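PDB 5IHX: tyrosine--tRNA ligase, mitochondrial from Emericella nidulans, which probably attaches L-tyrosine to mitochondrial tRNA(Tyr) at the expense of ATP, as a member of the class I aminoacyl-tRNA synthetases. Local coordinates for residues E21-A26 and F61-R65; K35-E39 and L57-T62; V324-L328 and I339-M343. One frame throughout, in Å; residues are numbered along the deposited sequence.

Contact 1: residues E21-A26 and F61-R65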
loop_
_atom_site.group_PDB
_atom_site.type_symbol
_atom_site.label_atom_id
_atom_site.label_comp_id
_atom_site.label_asym_id
_atom_site.label_seq_id
_atom_site.Cartn_x
_atom_site.Cartn_y
_atom_site.Cartn_z
ATOM N N GLU A 21 24.522 -26.615 -24.254
ATOM C CA GLU A 21 25.258 -27.221 -23.151
ATOM C C GLU A 21 24.315 -27.721 -22.058
ATOM O O GLU A 21 24.491 -28.820 -21.536
ATOM C CB GLU A 21 26.250 -26.218 -22.560
ATOM C CG GLU A 21 27.122 -26.778 -21.442
ATOM C CD GLU A 21 27.912 -25.702 -20.718
ATOM O OE1 GLU A 21 27.304 -24.698 -20.286
ATOM O OE2 GLU A 21 29.145 -25.858 -20.581
ATOM N N TRP A 22 23.317 -26.912 -21.716
ATOM C CA TRP A 22 22.382 -27.273 -20.658
ATOM C C TRP A 22 21.507 -28.447 -21.086
ATOM O O TRP A 22 21.116 -29.275 -20.261
ATOM C CB TRP A 22 21.509 -26.075 -20.280
ATOM C CG TRP A 22 20.961 -26.154 -18.888
ATOM C CD1 TRP A 22 19.697 -26.511 -18.520
ATOM C CD2 TRP A 22 21.666 -25.870 -17.674
ATOM N NE1 TRP A 22 19.572 -26.466 -17.152
ATOM C CE2 TRP A 22 20.767 -26.075 -16.610
ATOM C CE3 TRP A 22 22.974 -25.462 -17.384
ATOM C CZ2 TRP A 22 21.131 -25.886 -15.278
ATOM C CZ3 TRP A 22 23.333 -25.277 -16.062
ATOM C CH2 TRP A 22 22.415 -25.488 -15.025
ATOM N N ALA A 23 21.208 -28.515 -22.381
ATOM C CA ALA A 23 20.418 -29.611 -22.929
ATOM C C ALA A 23 21.212 -30.907 -22.844
ATOM O O ALA A 23 20.663 -31.964 -22.526
ATOM C CB ALA A 23 20.016 -29.322 -24.364
ATOM N N GLN A 24 22.504 -30.820 -23.142
ATOM C CA GLN A 24 23.391 -31.969 -23.031
ATOM C C GLN A 24 23.428 -32.456 -21.584
ATOM O O GLN A 24 23.295 -33.652 -21.326
ATOM C CB GLN A 24 24.797 -31.615 -23.525
ATOM C CG GLN A 24 25.827 -32.729 -23.367
ATOM C CD GLN A 24 25.442 -34.002 -24.100
ATOM O OE1 GLN A 24 24.616 -33.983 -25.013
ATOM N NE2 GLN A 24 26.042 -35.118 -23.700
ATOM N N PHE A 25 23.623 -31.529 -20.648
ATOM C CA PHE A 25 23.604 -31.864 -19.227
ATOM C C PHE A 25 22.297 -32.555 -18.837
ATOM O O PHE A 25 22.300 -33.511 -18.063
ATOM C CB PHE A 25 23.797 -30.616 -18.355
ATOM C CG PHE A 25 25.163 -29.981 -18.465
ATOM C CD1 PHE A 25 26.231 -30.660 -19.031
ATOM C CD2 PHE A 25 25.382 -28.708 -17.962
ATOM C CE1 PHE A 25 27.482 -30.071 -19.116
ATOM C CE2 PHE A 25 26.629 -28.114 -18.042
ATOM C CZ PHE A 25 27.681 -28.798 -18.616
ATOM N N ALA A 26 21.185 -32.065 -19.375
ATOM C CA ALA A 26 19.869 -32.598 -19.036
ATOM C C ALA A 26 19.770 -34.081 -19.377
ATOM O O ALA A 26 19.280 -34.876 -18.573
ATOM C CB ALA A 26 18.776 -31.818 -19.755
ATOM N N PHE A 61 15.246 -27.303 -12.916
ATOM C CA PHE A 61 16.683 -27.056 -12.978
ATOM C C PHE A 61 17.374 -27.966 -13.986
ATOM O O PHE A 61 18.394 -27.595 -14.565
ATOM C CB PHE A 61 17.316 -27.229 -11.598
ATOM C CG PHE A 61 17.218 -26.006 -10.733
ATOM C CD1 PHE A 61 17.990 -24.889 -11.009
ATOM C CD2 PHE A 61 16.359 -25.969 -9.649
ATOM C CE1 PHE A 61 17.906 -23.759 -10.221
ATOM C CE2 PHE A 61 16.273 -24.841 -8.852
ATOM C CZ PHE A 61 17.047 -23.734 -9.139
ATOM N N THR A 62 16.829 -29.159 -14.189
ATOM C CA THR A 62 17.380 -30.074 -15.179
ATOM C C THR A 62 17.190 -29.505 -16.581
ATOM O O THR A 62 18.126 -29.476 -17.378
ATOM C CB THR A 62 16.725 -31.467 -15.095
ATOM O OG1 THR A 62 16.975 -32.042 -13.807
ATOM C CG2 THR A 62 17.275 -32.397 -16.176
ATOM N N GLU A 63 15.975 -29.050 -16.870
ATOM C CA GLU A 63 15.612 -28.615 -18.217
ATOM C C GLU A 63 16.027 -27.181 -18.542
ATOM O O GLU A 63 16.286 -26.863 -19.703
ATOM C CB GLU A 63 14.100 -28.755 -18.417
ATOM C CG GLU A 63 13.579 -30.173 -18.241
ATOM C CD GLU A 63 14.187 -31.148 -19.231
ATOM O OE1 GLU A 63 14.678 -30.702 -20.288
ATOM O OE2 GLU A 63 14.180 -32.365 -18.947
ATOM N N LYS A 64 16.095 -26.322 -17.529
ATOM C CA LYS A 64 16.298 -24.890 -17.756
ATOM C C LYS A 64 17.404 -24.288 -16.895
ATOM O O LYS A 64 17.531 -24.602 -15.712
ATOM C CB LYS A 64 14.996 -24.129 -17.498
ATOM C CG LYS A 64 13.829 -24.549 -18.375
ATOM C CD LYS A 64 12.534 -23.878 -17.928
ATOM C CE LYS A 64 12.578 -22.368 -18.116
ATOM N NZ LYS A 64 11.292 -21.725 -17.727
ATOM N N ARG A 65 18.193 -23.413 -17.511
ATOM C CA ARG A 65 19.184 -22.617 -16.804
ATOM C C ARG A 65 18.482 -21.418 -16.167
ATOM O O ARG A 65 18.701 -20.275 -16.564
ATOM C CB ARG A 65 20.284 -22.162 -17.769
ATOM C CG ARG A 65 21.481 -21.485 -17.121
ATOM C CD ARG A 65 22.370 -20.829 -18.172
ATOM N NE ARG A 65 22.947 -21.793 -19.110
ATOM C CZ ARG A 65 24.111 -22.414 -18.940
ATOM N NH1 ARG A 65 24.849 -22.189 -17.859
ATOM N NH2 ARG A 65 24.542 -23.268 -19.858
HETATM O O HOH W 1 20.850 -29.560 -17.337
#
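The indole of Trp22 and the side chain of Arg65 pack against each other where the N-terminal helix 16-30 meets the end of helix 54-63 and the loop that leads into strand 68-72 of the class I Rossmann-fold catalytic domain. Among the face contacts, Arg65 CB lies 4.1 Å from the centroid of the Trp22 five-membered ring and 14° off its normal, a CH-pi contact. The bend of the arginine at chi3 (-63°) brings the guanidinium to the CE3 corner of the indole, so that Trp22 CE3 sits over its face, 3.6 Å from Arg65 CZ. The two planes are 53° apart, so the groups are tilted and not stacked flat. Ala26 CB adds a smaller contact, 3.9 Å from Thr62 CG2.

The charged contact is a salt bridge, Arg65 NH2 to Glu21 OE1 at 3.1 Å, with the carboxylate oxygen near the guanidinium plane and using its anti lone pair. Arg65 NH2 also bonds Gly18 O, and NH1 bonds Gly97 O, which ties the group to the start of helix 16-30 and to the chain beyond helix 84-95.

Backbone carbonyls complete the polar set. Trp22 NE1 makes a weak bond to Phe61 O over 3.1 Å, and one water donates both to Trp22 O (2.9 Å) and to Thr62 O (2.7 Å).

The indole thus has the backbone and CB of Arg65 on one face, this water above the other and carbonyl oxygens at its edge. Beyond the rim, Glu21 OE1, Gly18 O and Gly97 O together fix the rotation of the guanidinium, and the carboxylate probably offsets its charge.

Contact 2: residues K35-E39 and L57-T62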
loop_
_atom_site.group_PDB
_atom_site.type_symbol
_atom_site.label_atom_id
_atom_site.label_comp_id
_atom_site.label_asym_id
_atom_site.label_seq_id
_atom_site.Cartn_x
_atom_site.Cartn_y
_atom_site.Cartn_z
ATOM N N LYS A 35 24.591 -35.011 -11.987
ATOM C CA LYS A 35 23.586 -34.559 -11.031
ATOM C C LYS A 35 22.933 -33.263 -11.494
ATOM O O LYS A 35 23.567 -32.436 -12.151
ATOM C CB LYS A 35 24.207 -34.359 -9.648
ATOM C CG LYS A 35 24.525 -35.652 -8.920
ATOM C CD LYS A 35 25.050 -35.381 -7.519
ATOM N N SER A 36 21.662 -33.091 -11.148
ATOM C CA SER A 36 20.986 -31.822 -11.362
ATOM C C SER A 36 21.369 -30.886 -10.226
ATOM O O SER A 36 21.983 -31.309 -9.247
ATOM C CB SER A 36 19.469 -32.004 -11.418
ATOM O OG SER A 36 18.948 -32.305 -10.135
ATOM N N PHE A 37 21.017 -29.613 -10.358
ATOM C CA PHE A 37 21.323 -28.639 -9.321
ATOM C C PHE A 37 20.642 -29.017 -8.009
ATOM O O PHE A 37 21.207 -28.826 -6.933
ATOM C CB PHE A 37 20.903 -27.236 -9.764
ATOM C CG PHE A 37 21.331 -26.153 -8.820
ATOM C CD1 PHE A 37 22.675 -25.907 -8.593
ATOM C CD2 PHE A 37 20.392 -25.370 -8.170
ATOM C CE1 PHE A 37 23.074 -24.909 -7.725
ATOM C CE2 PHE A 37 20.785 -24.370 -7.305
ATOM C CZ PHE A 37 22.129 -24.138 -7.083
ATOM N N VAL A 38 19.433 -29.564 -8.103
ATOM C CA VAL A 38 18.687 -29.978 -6.919
ATOM C C VAL A 38 19.354 -31.171 -6.239
ATOM O O VAL A 38 19.582 -31.158 -5.029
ATOM C CB VAL A 38 17.226 -30.340 -7.266
ATOM C CG1 VAL A 38 16.501 -30.922 -6.052
ATOM C CG2 VAL A 38 16.491 -29.121 -7.788
ATOM N N GLU A 39 19.638 -32.209 -7.020
ATOM C CA GLU A 39 20.303 -33.400 -6.504
ATOM C C GLU A 39 21.620 -33.016 -5.843
ATOM O O GLU A 39 22.000 -33.569 -4.813
ATOM C CB GLU A 39 20.538 -34.411 -7.627
ATOM C CG GLU A 39 19.253 -35.013 -8.184
ATOM C CD GLU A 39 19.476 -35.835 -9.441
ATOM O OE1 GLU A 39 20.393 -35.503 -10.223
ATOM O OE2 GLU A 39 18.722 -36.808 -9.654
ATOM N N LEU A 57 10.831 -29.132 -8.981
ATOM C CA LEU A 57 12.009 -28.285 -8.809
ATOM C C LEU A 57 13.198 -28.914 -9.518
ATOM O O LEU A 57 13.928 -28.248 -10.253
ATOM C CB LEU A 57 12.322 -28.084 -7.325
ATOM C CG LEU A 57 13.435 -27.083 -6.997
ATOM C CD1 LEU A 57 13.011 -25.660 -7.317
ATOM C CD2 LEU A 57 13.851 -27.205 -5.541
ATOM N N HIS A 58 13.382 -30.209 -9.287
ATOM C CA HIS A 58 14.406 -30.983 -9.976
ATOM C C HIS A 58 14.254 -30.900 -11.494
ATOM O O HIS A 58 15.240 -30.690 -12.204
ATOM C CB HIS A 58 14.371 -32.437 -9.499
ATOM C CG HIS A 58 15.172 -33.375 -10.345
ATOM N ND1 HIS A 58 16.538 -33.510 -10.220
ATOM C CD2 HIS A 58 14.792 -34.261 -11.297
ATOM C CE1 HIS A 58 16.969 -34.416 -11.081
ATOM N NE2 HIS A 58 15.927 -34.887 -11.744
ATOM N N ARG A 59 13.033 -31.066 -11.997
ATOM C CA ARG A 59 12.816 -31.010 -13.442
ATOM C C ARG A 59 13.127 -29.619 -13.994
ATOM O O ARG A 59 13.720 -29.491 -15.064
ATOM C CB ARG A 59 11.381 -31.385 -13.821
ATOM C CG ARG A 59 11.153 -32.877 -14.018
ATOM C CD ARG A 59 9.936 -33.154 -14.895
ATOM N NE ARG A 59 8.665 -32.751 -14.293
ATOM C CZ ARG A 59 7.674 -32.158 -14.960
ATOM N NH1 ARG A 59 7.788 -31.893 -16.259
ATOM N NH2 ARG A 59 6.556 -31.827 -14.328
ATOM N N VAL A 60 12.715 -28.582 -13.269
ATOM C CA VAL A 60 12.949 -27.208 -13.709
ATOM C C VAL A 60 14.439 -26.940 -13.908
ATOM O O VAL A 60 14.849 -26.419 -14.946
ATOM C CB VAL A 60 12.369 -26.182 -12.700
ATOM C CG1 VAL A 60 12.890 -24.769 -12.986
ATOM C CG2 VAL A 60 10.852 -26.189 -12.740
ATOM N N PHE A 61 15.246 -27.303 -12.916
ATOM C CA PHE A 61 16.683 -27.056 -12.978
ATOM C C PHE A 61 17.374 -27.966 -13.986
ATOM O O PHE A 61 18.394 -27.595 -14.565
ATOM C CB PHE A 61 17.316 -27.229 -11.598
ATOM C CG PHE A 61 17.218 -26.006 -10.733
ATOM C CD1 PHE A 61 17.990 -24.889 -11.009
ATOM C CD2 PHE A 61 16.359 -25.969 -9.649
ATOM C CE1 PHE A 61 17.906 -23.759 -10.221
ATOM C CE2 PHE A 61 16.273 -24.841 -8.852
ATOM C CZ PHE A 61 17.047 -23.734 -9.139
ATOM N N THR A 62 16.829 -29.159 -14.189
ATOM C CA THR A 62 17.380 -30.074 -15.179
ATOM C C THR A 62 17.190 -29.505 -16.581
ATOM O O THR A 62 18.126 -29.476 -17.378
ATOM C CB THR A 62 16.725 -31.467 -15.095
ATOM O OG1 THR A 62 16.975 -32.042 -13.807
ATOM C CG2 THR A 62 17.275 -32.397 -16.176
HETATM O O HOH W 2 20.607 -28.863 -13.199
#
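Ser36 OG accepts from two donors: from His58 ND1 at 2.7 Å, a short but weak bond because it is strongly bent (121°), and from Glu39 N at 3.2 Å, which is nearly straight. The second is the N-cap bond of helix 37-44. Glu39 OE1 returns it by accepting from Ser36 N at 2.9 Å, and the pair forms a capping box. Ser36 OG sits between its own backbone N and carbonyl carbon (chi1 71°), a setting that brings it round to the opening turn of the helix. His58 presents its ring edge to the hydroxyl, while Glu39 OE2 lies close to His58 CE1. A water accepts from Phe37 N (3.0 Å) and donates to Phe61 O (2.9 Å).

Within helix 54-63, Thr62 OG1 donates to His58 O over 2.7 Å from above the carbonyl plane; Thr62 N reaches the same oxygen from the opposite face. The threonine hydroxyl also lies over one face of the His58 ring.

The apolar half is made by Val38 and Phe37. Val38 CG2 wedges against the helix, 3.5 Å from His58 CA, and touches Leu57 and Phe61 as well. Phe37 CD2 lies over one face of the Phe61 ring, 3.6 Å from Phe61 CE1, with the two planes at 48°; Trp96 meets Phe37 edge-to-face. Leu57 reaches on to strand 277-280 of the central sheet.

A weak hydroxyl bond and a water bridge thus join the start of helix 37-44 to helix 54-63. The nearby carboxylate would probably favour positive charge on the imidazole.

Contact 3: residues V324-L328 and I339-M343; sequences VERYL and ISKIM
Met343 doubles back on itself at chi2 (-51°) and chi3 (-59°), which carries its thioether across the extended chain of Glu325. The sulfur SD settles 3.7 Å from Glu325 CB, and Met343 CG lies 3.8 Å from Glu325 CD. The methyl CE of Met343 is also turned toward the glutamate, 3.8 Å from Glu325 OE1. The touching is thus done by the CB-CG stem of the glutamate, with CD and OE1 close to Met343 CG and CE; Glu325 OE2 has a long, weak ion pair with Lys329. On the flank of the sulfur, Val324 CG1 approaches Met343 SD at 4.2 Å.

One turn along, Leu328 and Ile339 take over. Ile339 CD1 reaches Leu328 CB at 4.0 Å and Leu328 O at 3.8 Å, an oxygen that also accepts from Thr332 OG1. Leu328 CD1 meets Ile342 CG2 at 4.3 Å, and Leu359 of helix 354-368 touches Leu328 as well.

The axes of the two short segments approach to 10.7 Å and run almost antiparallel, at 158°. Helices 321-331 and 336-348 follow each other through a short turn and form a helical hairpin, in the all-helical part that follows the Rossmann-fold catalytic domain in class I tyrosyl-tRNA synthetases; the chain is a C-terminally truncated form of the enzyme.

No hydrogen bond crosses between the segments. Cohesion here comes from dispersion and the burial of methyl, methylene and sulfur surface, with the carboxylate at the border of the apolar seam.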
loop_
_atom_site.group_PDB
_atom_site.type_symbol
_atom_site.label_atom_id
_atom_site.label_comp_id
_atom_site.label_asym_id
_atom_site.label_seq_id
_atom_site.Cartn_x
_atom_site.Cartn_y
_atom_site.Cartn_z
ATOM N N VAL A 324 29.651 -31.321 12.600
ATOM C CA VAL A 324 30.721 -30.817 11.741
ATOM C C VAL A 324 30.650 -31.365 10.313
ATOM O O VAL A 324 30.945 -30.643 9.358
ATOM C CB VAL A 324 32.118 -31.122 12.340
ATOM C CG1 VAL A 324 32.391 -32.620 12.380
ATOM C CG2 VAL A 324 33.205 -30.394 11.548
ATOM N N GLU A 325 30.270 -32.628 10.152
ATOM C CA GLU A 325 30.201 -33.208 8.815
ATOM C C GLU A 325 29.166 -32.493 7.958
ATOM O O GLU A 325 29.421 -32.186 6.792
ATOM C CB GLU A 325 29.882 -34.702 8.860
ATOM C CG GLU A 325 29.695 -35.298 7.464
ATOM C CD GLU A 325 29.627 -36.815 7.453
ATOM O OE1 GLU A 325 29.801 -37.435 8.525
ATOM O OE2 GLU A 325 29.402 -37.384 6.362
ATOM N N ARG A 326 27.991 -32.242 8.524
ATOM C CA ARG A 326 26.952 -31.553 7.774
ATOM C C ARG A 326 27.390 -30.123 7.465
ATOM O O ARG A 326 27.139 -29.619 6.370
ATOM C CB ARG A 326 25.622 -31.552 8.531
ATOM C CG ARG A 326 24.564 -30.724 7.821
ATOM C CD ARG A 326 23.170 -31.293 7.974
ATOM N NE ARG A 326 22.257 -30.710 6.994
ATOM C CZ ARG A 326 21.006 -31.113 6.794
ATOM N NH1 ARG A 326 20.500 -32.110 7.509
ATOM N NH2 ARG A 326 20.260 -30.519 5.873
ATOM N N TYR A 327 28.049 -29.473 8.422
ATOM C CA TYR A 327 28.517 -28.102 8.213
ATOM C C TYR A 327 29.559 -28.034 7.099
ATOM O O TYR A 327 29.569 -27.085 6.316
ATOM C CB TYR A 327 29.105 -27.516 9.497
ATOM C CG TYR A 327 28.076 -27.015 10.488
ATOM C CD1 TYR A 327 26.772 -27.493 10.480
ATOM C CD2 TYR A 327 28.409 -26.042 11.423
ATOM C CE1 TYR A 327 25.834 -27.030 11.385
ATOM C CE2 TYR A 327 27.480 -25.571 12.328
ATOM C CZ TYR A 327 26.194 -26.068 12.306
ATOM O OH TYR A 327 25.266 -25.600 13.210
ATOM N N LEU A 328 30.435 -29.032 7.028
ATOM C CA LEU A 328 31.416 -29.102 5.949
ATOM C C LEU A 328 30.715 -29.110 4.594
ATOM O O LEU A 328 31.179 -28.490 3.637
ATOM C CB LEU A 328 32.301 -30.346 6.089
ATOM C CG LEU A 328 33.464 -30.262 7.086
ATOM C CD1 LEU A 328 34.065 -31.640 7.323
ATOM C CD2 LEU A 328 34.532 -29.302 6.589
ATOM N N ILE A 339 35.474 -34.738 1.923
ATOM C CA ILE A 339 34.795 -34.663 3.210
ATOM C C ILE A 339 34.773 -36.040 3.873
ATOM O O ILE A 339 34.942 -36.155 5.083
ATOM C CB ILE A 339 33.360 -34.113 3.053
ATOM C CG1 ILE A 339 33.420 -32.615 2.733
ATOM C CG2 ILE A 339 32.530 -34.361 4.322
ATOM C CD1 ILE A 339 32.072 -31.964 2.468
ATOM N N SER A 340 34.577 -37.081 3.072
ATOM C CA SER A 340 34.605 -38.448 3.581
ATOM C C SER A 340 35.981 -38.775 4.149
ATOM O O SER A 340 36.099 -39.352 5.230
ATOM C CB SER A 340 34.239 -39.441 2.477
ATOM O OG SER A 340 32.919 -39.218 2.013
ATOM N N LYS A 341 37.019 -38.403 3.408
ATOM C CA LYS A 341 38.397 -38.625 3.835
ATOM C C LYS A 341 38.699 -37.881 5.137
ATOM O O LYS A 341 39.389 -38.401 6.012
ATOM C CB LYS A 341 39.364 -38.188 2.733
ATOM C CG LYS A 341 40.790 -38.672 2.919
ATOM C CD LYS A 341 41.699 -38.144 1.820
ATOM N N ILE A 342 38.176 -36.664 5.261
ATOM C CA ILE A 342 38.358 -35.873 6.476
ATOM C C ILE A 342 37.634 -36.519 7.656
ATOM O O ILE A 342 38.153 -36.551 8.772
ATOM C CB ILE A 342 37.845 -34.424 6.291
ATOM C CG1 ILE A 342 38.742 -33.661 5.317
ATOM C CG2 ILE A 342 37.810 -33.683 7.627
ATOM C CD1 ILE A 342 38.123 -32.373 4.794
ATOM N N MET A 343 36.429 -37.021 7.406
ATOM C CA MET A 343 35.611 -37.597 8.468
ATOM C C MET A 343 36.191 -38.930 8.930
ATOM O O MET A 343 36.079 -39.286 10.103
ATOM C CB MET A 343 34.159 -37.766 8.008
ATOM C CG MET A 343 33.385 -36.445 7.916
ATOM S SD MET A 343 33.491 -35.418 9.405
ATOM C CE MET A 343 32.820 -36.532 10.644
#

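Contacts 1 and 2 are neighbours, their centres 9 Å apart, and both use helix 54-63: helix 16-30 packs near its C-terminal end and helix 37-44 along its last turns. Phe61 and Thr62 serve both. Just beyond 61-65 the chain enters strand 68-72, which carries Tyr69, Gly71 and Val72 of the tyrosine pocket, so the two contacts join the N-terminal helices to the chain that leads into that strand; none of their residues is among those lining the pocket. Contact 3 stands apart in the later helical region: its centre is 29 Å from that of contact 1 and 24 Å from that of contact 2, with nearest atoms about 16 and 11 Å away.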